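Long-range contacts in GrgF (Penicillium sp. sh18, PDB 6LZH), which acts as a polyketide transferase with an alpha/beta hydrolase fold, probably joining two polyketide chains by Claisen condensation during gregatin A biosynthesis: residues Thr15-Thr20 and Ala88-Asp93; Arg22-Pro27 and Pro44-Leu49; Arg79-Ala84 and Val209-Lys214; Ala125-Arg130 and Leu221-Tyr226; Ala133-Ala138 and Leu285-Arg290. All blocks are in the same frame, centred on the assembly; numbering follows the deposited sequence.

Contact 1: residues Thr15-Thr20 and Ala88-Asp93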
# COMPACT_ATOMS: atom_id res chain seq x y z
N THR A 15 18.12 1.33 -2.85
CA THR A 15 16.90 1.35 -2.05
C THR A 15 16.90 0.21 -1.03
O THR A 15 17.64 -0.77 -1.17
CB THR A 15 15.65 1.23 -2.94
OG1 THR A 15 15.65 -0.06 -3.56
CG2 THR A 15 15.65 2.30 -4.03
N LEU A 16 16.03 0.34 -0.03
CA LEU A 16 15.93 -0.71 0.98
C LEU A 16 15.63 -2.06 0.33
O LEU A 16 16.14 -3.10 0.77
CB LEU A 16 14.87 -0.35 2.02
CG LEU A 16 14.65 -1.30 3.21
CD1 LEU A 16 15.92 -1.49 4.04
CD2 LEU A 16 13.55 -0.76 4.09
N ASP A 17 14.83 -2.08 -0.74
CA ASP A 17 14.51 -3.34 -1.38
C ASP A 17 15.49 -3.71 -2.50
O ASP A 17 15.15 -4.53 -3.36
CB ASP A 17 13.06 -3.35 -1.90
CG ASP A 17 12.60 -2.02 -2.49
OD1 ASP A 17 13.43 -1.11 -2.70
OD2 ASP A 17 11.38 -1.88 -2.74
N GLY A 18 16.70 -3.15 -2.48
CA GLY A 18 17.78 -3.66 -3.29
C GLY A 18 17.91 -3.12 -4.70
O GLY A 18 18.70 -3.68 -5.48
N LEU A 19 17.19 -2.07 -5.06
CA LEU A 19 17.28 -1.52 -6.40
C LEU A 19 18.30 -0.39 -6.45
O LEU A 19 18.49 0.34 -5.47
CB LEU A 19 15.92 -0.98 -6.85
CG LEU A 19 14.77 -1.96 -6.74
CD1 LEU A 19 13.48 -1.21 -6.82
CD2 LEU A 19 14.88 -2.97 -7.85
N THR A 20 18.91 -0.21 -7.63
CA THR A 20 19.69 0.99 -7.93
C THR A 20 18.79 1.98 -8.67
O THR A 20 18.26 1.66 -9.73
CB THR A 20 20.91 0.67 -8.79
OG1 THR A 20 21.78 -0.21 -8.08
CG2 THR A 20 21.66 1.95 -9.10
N ALA A 88 7.22 6.48 -2.51
CA ALA A 88 7.41 7.28 -1.30
C ALA A 88 8.49 6.67 -0.43
O ALA A 88 9.32 7.40 0.14
CB ALA A 88 6.09 7.36 -0.51
N GLU A 89 8.47 5.34 -0.27
CA GLU A 89 9.53 4.68 0.49
C GLU A 89 10.89 5.01 -0.08
O GLU A 89 11.85 5.26 0.66
CB GLU A 89 9.31 3.17 0.49
CG GLU A 89 8.30 2.68 1.49
CD GLU A 89 8.22 1.16 1.47
OE1 GLU A 89 9.16 0.49 1.94
OE2 GLU A 89 7.24 0.66 0.93
N HIS A 90 11.00 5.03 -1.41
CA HIS A 90 12.28 5.29 -2.04
C HIS A 90 12.74 6.71 -1.78
O HIS A 90 13.95 6.97 -1.73
CB HIS A 90 12.17 4.98 -3.53
CG HIS A 90 12.13 3.52 -3.83
ND1 HIS A 90 11.87 3.03 -5.09
CD2 HIS A 90 12.32 2.44 -3.03
CE1 HIS A 90 11.90 1.70 -5.06
NE2 HIS A 90 12.17 1.33 -3.82
N LEU A 91 11.81 7.65 -1.59
CA LEU A 91 12.20 9.01 -1.22
C LEU A 91 12.81 9.06 0.17
O LEU A 91 13.69 9.89 0.43
CB LEU A 91 11.00 9.95 -1.30
CG LEU A 91 10.61 10.42 -2.69
CD1 LEU A 91 9.34 11.27 -2.60
CD2 LEU A 91 11.75 11.24 -3.33
N HIS A 92 12.37 8.18 1.08
CA HIS A 92 13.08 8.05 2.36
C HIS A 92 14.52 7.56 2.14
O HIS A 92 15.45 8.00 2.82
CB HIS A 92 12.37 7.08 3.30
CG HIS A 92 10.89 7.32 3.44
ND1 HIS A 92 10.32 8.57 3.35
CD2 HIS A 92 9.87 6.45 3.65
CE1 HIS A 92 9.01 8.46 3.52
NE2 HIS A 92 8.71 7.19 3.71
N ASP A 93 14.71 6.64 1.20
CA ASP A 93 16.06 6.17 0.92
C ASP A 93 16.88 7.27 0.25
O ASP A 93 18.09 7.39 0.49
CB ASP A 93 16.00 4.91 0.03
CG ASP A 93 15.34 3.74 0.74
OD1 ASP A 93 15.31 3.76 1.99
OD2 ASP A 93 14.84 2.80 0.04

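Contact 2: residues Arg22-Pro27 and Pro44-Leu49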
# COMPACT_ATOMS: atom_id res chain seq x y z
N ARG A 22 18.79 5.82 -10.42
CA ARG A 22 19.80 6.67 -11.04
C ARG A 22 19.21 8.03 -11.34
O ARG A 22 18.01 8.17 -11.61
CB ARG A 22 20.36 6.01 -12.32
CG ARG A 22 21.02 4.66 -12.04
CD ARG A 22 21.62 3.96 -13.27
NE ARG A 22 22.27 2.70 -12.87
CZ ARG A 22 21.63 1.54 -12.70
NH1 ARG A 22 20.32 1.44 -12.93
NH2 ARG A 22 22.30 0.46 -12.32
N GLY A 23 20.07 9.04 -11.30
CA GLY A 23 19.59 10.38 -11.51
C GLY A 23 20.72 11.37 -11.65
O GLY A 23 21.87 11.01 -11.94
N TRP A 24 20.36 12.62 -11.41
CA TRP A 24 21.24 13.75 -11.63
C TRP A 24 21.31 14.56 -10.36
O TRP A 24 20.29 14.81 -9.72
CB TRP A 24 20.74 14.65 -12.77
CG TRP A 24 20.89 14.08 -14.13
CD1 TRP A 24 21.91 13.29 -14.59
CD2 TRP A 24 20.00 14.26 -15.24
NE1 TRP A 24 21.71 12.96 -15.90
CE2 TRP A 24 20.54 13.54 -16.33
CE3 TRP A 24 18.79 14.95 -15.42
CZ2 TRP A 24 19.92 13.51 -17.58
CZ3 TRP A 24 18.18 14.91 -16.66
CH2 TRP A 24 18.75 14.19 -17.73
N LEU A 25 22.52 14.99 -10.03
CA LEU A 25 22.79 15.87 -8.91
C LEU A 25 23.18 17.23 -9.46
O LEU A 25 24.10 17.32 -10.29
CB LEU A 25 23.90 15.29 -8.04
CG LEU A 25 24.37 16.10 -6.84
CD1 LEU A 25 23.25 16.22 -5.84
CD2 LEU A 25 25.59 15.43 -6.21
N PHE A 26 22.48 18.29 -9.03
CA PHE A 26 22.80 19.68 -9.39
C PHE A 26 23.37 20.37 -8.15
O PHE A 26 22.61 20.93 -7.33
CB PHE A 26 21.56 20.43 -9.91
CG PHE A 26 20.95 19.82 -11.16
CD1 PHE A 26 20.16 18.68 -11.08
CD2 PHE A 26 21.17 20.39 -12.42
CE1 PHE A 26 19.60 18.11 -12.23
CE2 PHE A 26 20.60 19.84 -13.56
CZ PHE A 26 19.82 18.71 -13.47
N PRO A 27 24.69 20.33 -7.95
CA PRO A 27 25.26 20.86 -6.71
C PRO A 27 25.24 22.37 -6.66
O PRO A 27 25.58 23.05 -7.63
CB PRO A 27 26.70 20.33 -6.72
CG PRO A 27 26.98 20.05 -8.15
CD PRO A 27 25.68 19.59 -8.74
N PRO A 44 10.11 9.90 -16.86
CA PRO A 44 11.47 9.97 -16.32
C PRO A 44 11.80 11.40 -15.89
O PRO A 44 11.01 12.33 -16.05
CB PRO A 44 12.33 9.53 -17.51
CG PRO A 44 11.58 10.07 -18.69
CD PRO A 44 10.11 9.91 -18.33
N LYS A 45 12.99 11.57 -15.33
CA LYS A 45 13.47 12.85 -14.84
C LYS A 45 13.75 13.86 -15.96
O LYS A 45 13.97 15.04 -15.67
CB LYS A 45 14.75 12.63 -14.04
CG LYS A 45 15.88 12.19 -14.95
CD LYS A 45 16.97 11.47 -14.20
CE LYS A 45 18.09 11.06 -15.15
NZ LYS A 45 17.61 9.99 -16.08
N ASP A 46 13.73 13.42 -17.21
CA ASP A 46 14.42 14.15 -18.28
C ASP A 46 13.71 15.42 -18.71
O ASP A 46 14.36 16.37 -19.17
CB ASP A 46 14.61 13.21 -19.48
CG ASP A 46 15.69 12.18 -19.24
OD1 ASP A 46 15.53 11.36 -18.31
OD2 ASP A 46 16.72 12.20 -19.96
N ALA A 47 12.38 15.49 -18.61
CA ALA A 47 11.63 16.61 -19.18
C ALA A 47 11.19 17.58 -18.09
O ALA A 47 10.69 17.15 -17.04
CB ALA A 47 10.39 16.12 -19.93
N ILE A 48 11.36 18.88 -18.37
CA ILE A 48 10.84 20.01 -17.60
C ILE A 48 11.61 20.22 -16.30
O ILE A 48 12.10 21.32 -16.02
CB ILE A 48 9.33 19.86 -17.30
CG1 ILE A 48 8.53 19.62 -18.59
CG2 ILE A 48 8.83 21.12 -16.60
CD1 ILE A 48 7.02 19.54 -18.37
N LEU A 49 11.68 19.18 -15.47
CA LEU A 49 12.33 19.32 -14.17
C LEU A 49 13.79 19.75 -14.25
O LEU A 49 14.23 20.49 -13.35
CB LEU A 49 12.21 18.01 -13.39
CG LEU A 49 10.95 17.86 -12.52
CD1 LEU A 49 9.70 17.87 -13.41
CD2 LEU A 49 10.99 16.60 -11.70

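Contact 3: residues Arg79-Ala84 and Val209-Lys214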
# COMPACT_ATOMS: atom_id res chain seq x y z
N ARG A 79 9.01 -2.67 -16.06
CA ARG A 79 9.13 -1.24 -16.32
C ARG A 79 7.75 -0.59 -16.32
O ARG A 79 6.73 -1.26 -16.48
CB ARG A 79 9.80 -1.00 -17.67
CG ARG A 79 10.92 -1.96 -17.94
CD ARG A 79 12.05 -1.70 -16.98
NE ARG A 79 12.61 -0.36 -17.16
CZ ARG A 79 13.50 0.19 -16.35
NH1 ARG A 79 13.92 -0.47 -15.27
NH2 ARG A 79 13.95 1.41 -16.60
N ASN A 80 7.72 0.73 -16.12
CA ASN A 80 6.48 1.49 -16.26
C ASN A 80 5.37 0.85 -15.44
O ASN A 80 4.27 0.57 -15.92
CB ASN A 80 6.08 1.58 -17.73
CG ASN A 80 7.11 2.29 -18.54
OD1 ASN A 80 7.85 1.69 -19.32
ND2 ASN A 80 7.19 3.59 -18.32
N ASP A 81 5.71 0.56 -14.19
CA ASP A 81 4.88 -0.18 -13.25
C ASP A 81 4.91 0.67 -11.98
O ASP A 81 5.91 0.70 -11.26
CB ASP A 81 5.45 -1.59 -13.05
CG ASP A 81 4.70 -2.36 -12.00
OD1 ASP A 81 3.46 -2.38 -12.07
OD2 ASP A 81 5.36 -2.94 -11.11
N ILE A 82 3.83 1.39 -11.72
CA ILE A 82 3.84 2.53 -10.81
C ILE A 82 3.32 2.07 -9.46
O ILE A 82 2.33 1.33 -9.38
CB ILE A 82 2.99 3.70 -11.35
CG1 ILE A 82 3.54 4.30 -12.66
CG2 ILE A 82 2.84 4.79 -10.30
CD1 ILE A 82 5.03 4.17 -12.87
N ASP A 83 4.00 2.48 -8.39
CA ASP A 83 3.66 2.06 -7.03
C ASP A 83 3.93 3.26 -6.13
O ASP A 83 5.09 3.50 -5.76
CB ASP A 83 4.46 0.84 -6.61
CG ASP A 83 4.02 0.27 -5.27
OD1 ASP A 83 3.23 0.95 -4.57
OD2 ASP A 83 4.46 -0.85 -4.92
N ALA A 84 2.88 4.02 -5.80
CA ALA A 84 3.09 5.23 -5.01
C ALA A 84 3.70 4.91 -3.65
O ALA A 84 4.62 5.60 -3.21
CB ALA A 84 1.76 5.97 -4.81
N VAL A 209 -0.76 -3.13 -16.03
CA VAL A 209 -2.09 -3.26 -15.44
C VAL A 209 -2.02 -3.28 -13.92
O VAL A 209 -3.00 -2.94 -13.25
CB VAL A 209 -2.83 -4.52 -15.96
CG1 VAL A 209 -2.91 -4.51 -17.48
CG2 VAL A 209 -2.16 -5.80 -15.48
N GLN A 210 -0.89 -3.69 -13.34
CA GLN A 210 -0.80 -3.71 -11.89
C GLN A 210 -0.80 -2.30 -11.32
O GLN A 210 -1.12 -2.11 -10.14
CB GLN A 210 0.48 -4.45 -11.45
CG GLN A 210 0.51 -5.91 -11.91
CD GLN A 210 -0.66 -6.71 -11.32
OE1 GLN A 210 -1.12 -6.44 -10.20
NE2 GLN A 210 -1.15 -7.68 -12.09
N THR A 211 -0.44 -1.30 -12.14
CA THR A 211 -0.48 0.08 -11.67
C THR A 211 -1.87 0.43 -11.13
O THR A 211 -1.99 1.02 -10.06
CB THR A 211 -0.09 1.03 -12.81
OG1 THR A 211 1.29 0.82 -13.17
CG2 THR A 211 -0.30 2.48 -12.39
N TYR A 212 -2.92 0.03 -11.85
CA TYR A 212 -4.28 0.36 -11.41
C TYR A 212 -4.66 -0.42 -10.15
O TYR A 212 -5.30 0.14 -9.25
CB TYR A 212 -5.28 0.09 -12.54
CG TYR A 212 -6.69 0.56 -12.20
CD1 TYR A 212 -7.08 1.88 -12.44
CD2 TYR A 212 -7.61 -0.30 -11.62
CE1 TYR A 212 -8.36 2.32 -12.12
CE2 TYR A 212 -8.90 0.14 -11.29
CZ TYR A 212 -9.26 1.45 -11.54
OH TYR A 212 -10.54 1.89 -11.22
N TYR A 213 -4.26 -1.69 -10.06
CA TYR A 213 -4.47 -2.49 -8.85
C TYR A 213 -3.89 -1.80 -7.62
O TYR A 213 -4.57 -1.64 -6.59
CB TYR A 213 -3.85 -3.88 -9.03
CG TYR A 213 -3.92 -4.77 -7.79
CD1 TYR A 213 -2.97 -4.68 -6.77
CD2 TYR A 213 -4.95 -5.69 -7.63
CE1 TYR A 213 -3.04 -5.50 -5.64
CE2 TYR A 213 -5.03 -6.51 -6.50
CZ TYR A 213 -4.08 -6.41 -5.51
OH TYR A 213 -4.15 -7.23 -4.40
N LYS A 214 -2.62 -1.40 -7.68
CA LYS A 214 -2.01 -0.79 -6.50
C LYS A 214 -2.61 0.57 -6.16
O LYS A 214 -2.68 0.94 -4.98
CB LYS A 214 -0.50 -0.67 -6.70
CG LYS A 214 0.22 -2.00 -6.60
CD LYS A 214 1.73 -1.80 -6.55
CE LYS A 214 2.48 -3.13 -6.67
NZ LYS A 214 2.54 -3.62 -8.09
O HOH W 1 5.83 -4.04 -8.87
O HOH W 2 -0.09 2.50 -8.66

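Contact 4: residues Ala125-Arg130 and Leu221-Tyr226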
# COMPACT_ATOMS: atom_id res chain seq x y z
N ALA A 125 6.45 13.07 2.85
CA ALA A 125 6.48 14.06 3.93
C ALA A 125 5.57 13.65 5.08
O ALA A 125 5.80 14.07 6.23
CB ALA A 125 6.04 15.43 3.39
N ALA A 126 4.54 12.86 4.80
CA ALA A 126 3.66 12.39 5.87
C ALA A 126 4.40 11.49 6.84
O ALA A 126 4.05 11.44 8.03
CB ALA A 126 2.47 11.64 5.26
N PHE A 127 5.42 10.77 6.37
CA PHE A 127 6.04 9.73 7.16
C PHE A 127 7.43 10.08 7.66
O PHE A 127 7.87 9.51 8.68
CB PHE A 127 6.13 8.43 6.34
CG PHE A 127 4.81 7.93 5.83
CD1 PHE A 127 3.70 7.92 6.66
CD2 PHE A 127 4.68 7.48 4.52
CE1 PHE A 127 2.46 7.46 6.19
CE2 PHE A 127 3.45 7.01 4.06
CZ PHE A 127 2.34 7.01 4.91
N ASP A 128 8.13 11.01 7.01
CA ASP A 128 9.56 11.19 7.24
C ASP A 128 9.83 12.58 7.81
O ASP A 128 9.96 13.56 7.07
CB ASP A 128 10.33 10.97 5.93
CG ASP A 128 11.84 10.99 6.13
OD1 ASP A 128 12.28 11.10 7.30
OD2 ASP A 128 12.57 10.90 5.12
N LYS A 129 9.97 12.67 9.13
CA LYS A 129 10.21 13.96 9.77
C LYS A 129 11.64 14.46 9.61
O LYS A 129 11.96 15.53 10.14
CB LYS A 129 9.84 13.87 11.26
CG LYS A 129 8.37 13.62 11.48
CD LYS A 129 7.54 14.72 10.85
CE LYS A 129 6.13 14.23 10.55
NZ LYS A 129 5.76 14.36 9.12
N ARG A 130 12.52 13.71 8.92
CA ARG A 130 13.80 14.28 8.50
C ARG A 130 13.63 15.29 7.38
O ARG A 130 14.57 16.04 7.10
CB ARG A 130 14.76 13.17 8.05
CG ARG A 130 14.98 12.08 9.13
CD ARG A 130 15.72 10.89 8.54
NE ARG A 130 14.99 10.34 7.40
CZ ARG A 130 15.50 9.49 6.52
NH1 ARG A 130 16.76 9.07 6.64
NH2 ARG A 130 14.75 9.06 5.51
N LEU A 221 -5.40 11.10 0.46
CA LEU A 221 -6.22 11.81 1.43
C LEU A 221 -6.16 11.17 2.81
O LEU A 221 -6.44 11.85 3.81
CB LEU A 221 -7.67 11.89 0.96
CG LEU A 221 -7.99 12.67 -0.32
CD1 LEU A 221 -9.49 12.79 -0.52
CD2 LEU A 221 -7.36 14.04 -0.30
N ASN A 222 -5.79 9.90 2.90
CA ASN A 222 -5.77 9.21 4.19
C ASN A 222 -4.50 9.46 4.99
O ASN A 222 -4.45 9.07 6.17
CB ASN A 222 -5.92 7.71 3.98
CG ASN A 222 -7.37 7.29 3.75
OD1 ASN A 222 -7.68 6.11 3.76
ND2 ASN A 222 -8.25 8.27 3.55
N VAL A 223 -3.45 10.06 4.41
CA VAL A 223 -2.22 10.23 5.17
C VAL A 223 -1.72 11.67 5.19
O VAL A 223 -0.81 12.00 5.95
CB VAL A 223 -1.11 9.28 4.66
CG1 VAL A 223 -1.64 7.83 4.54
CG2 VAL A 223 -0.52 9.76 3.33
N VAL A 224 -2.31 12.56 4.37
CA VAL A 224 -1.76 13.92 4.31
C VAL A 224 -1.98 14.69 5.61
O VAL A 224 -1.25 15.65 5.90
CB VAL A 224 -2.32 14.72 3.12
CG1 VAL A 224 -1.79 14.16 1.82
CG2 VAL A 224 -3.87 14.76 3.15
N GLN A 225 -2.93 14.26 6.45
CA GLN A 225 -3.10 14.91 7.75
C GLN A 225 -1.89 14.70 8.65
O GLN A 225 -1.71 15.46 9.61
CB GLN A 225 -4.37 14.41 8.45
CG GLN A 225 -4.29 12.99 8.94
CD GLN A 225 -4.87 12.00 7.93
OE1 GLN A 225 -4.79 12.21 6.71
NE2 GLN A 225 -5.48 10.92 8.45
N TYR A 226 -1.04 13.72 8.34
CA TYR A 226 0.16 13.45 9.14
C TYR A 226 1.37 14.26 8.71
O TYR A 226 2.43 14.15 9.34
CB TYR A 226 0.52 11.97 9.08
CG TYR A 226 -0.60 11.03 9.52
CD1 TYR A 226 -1.26 11.22 10.73
CD2 TYR A 226 -0.98 9.97 8.73
CE1 TYR A 226 -2.26 10.36 11.14
CE2 TYR A 226 -1.99 9.11 9.12
CZ TYR A 226 -2.62 9.31 10.33
OH TYR A 226 -3.63 8.44 10.72

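Contact 5: residues Ala133-Ala138 and Leu285-Arg290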
# COMPACT_ATOMS: atom_id res chain seq x y z
N ALA A 133 10.71 20.39 4.54
CA ALA A 133 9.64 21.09 3.83
C ALA A 133 9.29 20.28 2.60
O ALA A 133 10.11 19.51 2.10
CB ALA A 133 10.07 22.52 3.43
N ALA A 134 8.06 20.47 2.10
CA ALA A 134 7.59 19.72 0.95
C ALA A 134 6.78 20.65 0.05
O ALA A 134 5.98 21.44 0.55
CB ALA A 134 6.72 18.52 1.35
N ILE A 135 6.98 20.53 -1.27
CA ILE A 135 6.22 21.29 -2.27
C ILE A 135 5.60 20.32 -3.26
O ILE A 135 6.31 19.50 -3.87
CB ILE A 135 7.11 22.30 -3.02
CG1 ILE A 135 7.75 23.30 -2.04
CG2 ILE A 135 6.27 22.99 -4.12
CD1 ILE A 135 8.89 24.15 -2.70
N ALA A 136 4.28 20.42 -3.44
CA ALA A 136 3.56 19.62 -4.43
C ALA A 136 3.00 20.55 -5.50
O ALA A 136 2.23 21.47 -5.20
CB ALA A 136 2.43 18.82 -3.77
N VAL A 137 3.40 20.32 -6.75
CA VAL A 137 2.95 21.12 -7.88
C VAL A 137 1.97 20.29 -8.70
O VAL A 137 2.33 19.22 -9.21
CB VAL A 137 4.12 21.58 -8.76
CG1 VAL A 137 3.59 22.36 -9.93
CG2 VAL A 137 5.13 22.39 -7.93
N ALA A 138 0.74 20.81 -8.86
CA ALA A 138 -0.36 20.16 -9.56
C ALA A 138 -0.44 18.67 -9.23
O ALA A 138 -0.43 17.84 -10.16
CB ALA A 138 -0.23 20.39 -11.06
N LEU A 285 10.70 29.38 -3.73
CA LEU A 285 11.96 29.67 -3.06
C LEU A 285 11.74 30.44 -1.76
O LEU A 285 12.39 30.17 -0.74
CB LEU A 285 12.86 30.46 -4.02
CG LEU A 285 14.15 30.97 -3.39
CD1 LEU A 285 15.07 29.79 -3.17
CD2 LEU A 285 14.79 32.01 -4.31
N ASP A 286 10.81 31.40 -1.76
CA ASP A 286 10.51 32.15 -0.54
C ASP A 286 9.93 31.23 0.53
O ASP A 286 10.29 31.33 1.71
CB ASP A 286 9.55 33.30 -0.86
CG ASP A 286 9.40 34.26 0.29
OD1 ASP A 286 10.38 34.98 0.57
OD2 ASP A 286 8.33 34.29 0.95
N PHE A 287 9.02 30.34 0.13
CA PHE A 287 8.50 29.33 1.05
C PHE A 287 9.63 28.53 1.67
O PHE A 287 9.69 28.37 2.90
CB PHE A 287 7.54 28.41 0.29
CG PHE A 287 7.12 27.19 1.06
CD1 PHE A 287 6.12 27.27 2.02
CD2 PHE A 287 7.72 25.96 0.83
CE1 PHE A 287 5.73 26.13 2.74
CE2 PHE A 287 7.32 24.82 1.55
CZ PHE A 287 6.35 24.91 2.49
N LEU A 288 10.54 28.02 0.85
CA LEU A 288 11.67 27.25 1.36
C LEU A 288 12.57 28.10 2.26
O LEU A 288 13.06 27.60 3.29
CB LEU A 288 12.48 26.68 0.19
CG LEU A 288 11.77 25.61 -0.68
CD1 LEU A 288 12.63 25.16 -1.85
CD2 LEU A 288 11.31 24.38 0.13
N LYS A 289 12.82 29.36 1.89
CA LYS A 289 13.69 30.21 2.71
C LYS A 289 13.07 30.46 4.07
O LYS A 289 13.76 30.40 5.10
CB LYS A 289 13.98 31.53 1.99
CG LYS A 289 14.96 31.42 0.85
CD LYS A 289 15.16 32.76 0.12
CE LYS A 289 16.62 33.18 0.18
NZ LYS A 289 16.99 34.24 -0.80
N ARG A 290 11.76 30.73 4.10
CA ARG A 290 11.09 31.02 5.36
C ARG A 290 11.07 29.81 6.29
O ARG A 290 11.28 29.95 7.50
CB ARG A 290 9.67 31.53 5.08
CG ARG A 290 9.63 32.91 4.43
CD ARG A 290 8.20 33.45 4.35
NE ARG A 290 7.46 32.92 3.21
CZ ARG A 290 6.57 31.93 3.29
NH1 ARG A 290 6.28 31.36 4.45
NH2 ARG A 290 5.95 31.52 2.19

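Contact 1: residues Thr15-Thr20 and Ala88-Asp93
Thr-15, Leu-16, Asp-17 and Leu-19 of the beta hairpin loop between strands 9-14 and 20-26 meet His-90 and Asp-93 of helix 84-99; the loop contains a type I turn from Thr-15 to Gly-18. Two hydrogen bonds join the segments. Leu-16 N reaches Asp-93 OD2 at 2.7 Å, arriving from above the carboxylate plane, and the same oxygen forms a salt bridge with Arg-161 of the second subunit. His-90 NE2 donates to the syn lone pair of Asp-17 OD1 at 3.0 Å, with ring and carboxylate planes 70° apart. Asp-17 OD2 is bound by Gln-86. Two apolar groups pack on the imidazole. Thr-15 CG2, anti to its own carbonyl carbon, sits over the ring centre in a CH-pi contact, 3.6 Å from the His-90 centroid, while Leu-19 CD1 approaches His-90 CE1 at 3.7 Å. Asp-17 OD1 is gripped a second time, by Thr-15 OG1 at 2.6 Å, and OG1 in turn accepts Leu-19 N at 2.9 Å.

Contact 2: residues Arg22-Pro27 and Pro44-Leu49
The loop connecting strand 32-38 to helix 49-58 lays the side chain of Lys-45 across Trp-24 of strand 20-26, the two side chains crossing at about a right angle. The methylene CE of Lys-45 lies over the centre of the six-membered ring of Trp-24, 3.7 Å from its centroid and close to the ring normal, which makes this a CH-pi contact. Beyond it, Lys-45 NZ stands above the same face, 4.6 Å from that centroid and 14° off the normal, so a cation-pi interaction adds to the aliphatic one. Nearer the backbone, Lys-45 CG comes near CE3 and CZ3 of Trp-24, and Lys-45 CD rests on Gly-23 CA at 3.9 Å. Within the alpha/beta hydrolase sheet, strand 20-26 runs antiparallel to both 9-14 and 62-66, and Leu-65 of the latter also packs on Lys-45. The lysine chain is extended through CE and then bends at chi4 (-69°), which sets the ammonium group. NZ forms a salt bridge with Asp-67 and a weaker one with Asp-46 OD1, 3.3 Å from Lys-45 NZ. The other oxygen of that neighbour, Asp-46 OD2, comes obliquely to Trp-24 CH2 at 3.6 Å, the carboxylate turned 56° from the indole plane. Arg-8 makes a further cation-pi contact with Trp-24.

Contact 3: residues Arg79-Ala84 and Val209-Lys214
The chain of residues 79-84 comes within 5.0 Å of helix 209-216, measured between Ile-82 CA and Thr-211 CA, just before helix 84-99 begins. Thr-211 OG1 accepts Ile-82 N at 3.0 Å in an almost straight bond (175°); a chi1 of -66° places this oxygen beside its own backbone N. OG1 is also hydrogen-bonded to Ser-208, whose hydroxyl meets Asp-81 OD1 as well. Thr-211 CG2 lies alongside Ile-82 CB at 3.7 Å, and a water that donates to both Ile-82 O and Thr-211 O ties the two backbones together. Lys-214 crosses Asp-83 at about a right angle, its CD 3.3 Å from Asp-83 OD2. Asp-83 is the N-cap of helix 84-99, and its OD2 forms a salt bridge with Arg-85 of the second subunit. Helix 209-216 belongs to the insertion between strands 133-137 and 232-237, where alpha/beta hydrolases commonly carry a lid. Lys-214 NZ stays 4.2 Å from Asp-81 OD2, beyond a salt bridge, with a water linking them weakly on the lysine side. Together with the salt bridge from Arg-69, this nearby positive charge would probably help keep Asp-81 ionised.

Contact 4: residues Ala125-Arg130 and Leu221-Tyr226
Lys-129 NZ is gripped by several oxygens: it gives a weak hydrogen bond to Tyr-226 O at 3.3 Å, a firmer one to Ile-227 O and a weak one to Thr-230 OG1. The lysine chain bends at chi2 (-59°), which sets CD, and again at chi4, which turns NZ. Beside this polar group, Ala-126 fits its methyl against the 221-226 loop: CB is 3.4 Å from Val-223 O and 4.0 Å from Val-223 CG2, with Tyr-226 CB a little farther off. Val-223 O itself accepts Tyr-226 N, closing a turn of the loop. Phe-127 crosses Val-223 at about a right angle, its CZ meeting Val-223 CG1 at 4.1 Å. The contact thus joins helix 116-127, which follows the turn carrying the probable nucleophile Cys-115 of the alpha/beta hydrolase fold, to the loop leading into strand 232-237. It also borders the dimer interface, where Tyr-213 of the second subunit meets the Phe-127 ring and Leu-216 of that subunit packs on Phe-127 and Val-223. Next to it, Asp-128 forms an Asx turn with Arg-130 N and is held side-on by the Arg-130 guanidinium. Across the segments apolar packing dominates, while the carbonyl oxygens around Lys-129 would probably stabilise its positive charge and help hold the two segments together.

Contact 5: residues Ala133-Ala138 and Leu285-Arg290
Ile-135 and Phe-287 come together through their torsions: chi1 of -59° sets Ile-135 CG1 anti to its carbonyl carbon, and chi1 of 170° sets Phe-287 CG anti to its backbone N. The two side chains slide past each other in opposite directions, Ile-135 CG1 lying 3.9 Å from Phe-287 CD2. Ile-135 CD1 continues to Leu-288 CD2 at 3.7 Å. Leu-288 CD2 also touches Ala-133 CB at 4.0 Å, and Ala-133 CB packs on Phe-287 CE2 at 4.0 Å too. The helix segment 285-290 runs nearly antiparallel to strand 133-137 (164°), with 9.4 Å between their axes. This is a helix of the alpha/beta hydrolase fold packed on its central sheet, and it covers neighbouring strands as well: Leu-288 rests on Ala-110 and Phe-287 on Met-233. On the other face of the strand, Ala-134 packs against helix 116-127. No hydrogen bond links the two segments, and all five touching residues are buried, which implies that dispersion and the exclusion of water hold C-terminal helix and sheet together here.

Contacts 4 and 5 lie against each other, their centres 16 Å apart, with Ala-125 CB on Ala-134 CB at 3.8 Å. Contacts 1 and 4 also touch, where Arg-130 NH2 probably bonds to His-92 O. Contacts 1, 3 and 4 all reach the second subunit: Tyr-213 there meets both His-92 and Phe-127. Contact 2 lies on strand 20-26 of the sheet that contact 5 also reaches, their centres about 18 Å apart. The active-site Cys-115 has the Ile-82 side chain of contact 3 about 10 Å away and Ile-135 of contact 5 about 12 Å away, and Ala-138 packs on the active-site residues Asp-240 and His-269. The Lys-214 side chain of contact 3 is about 8 Å from a bound sodium ion.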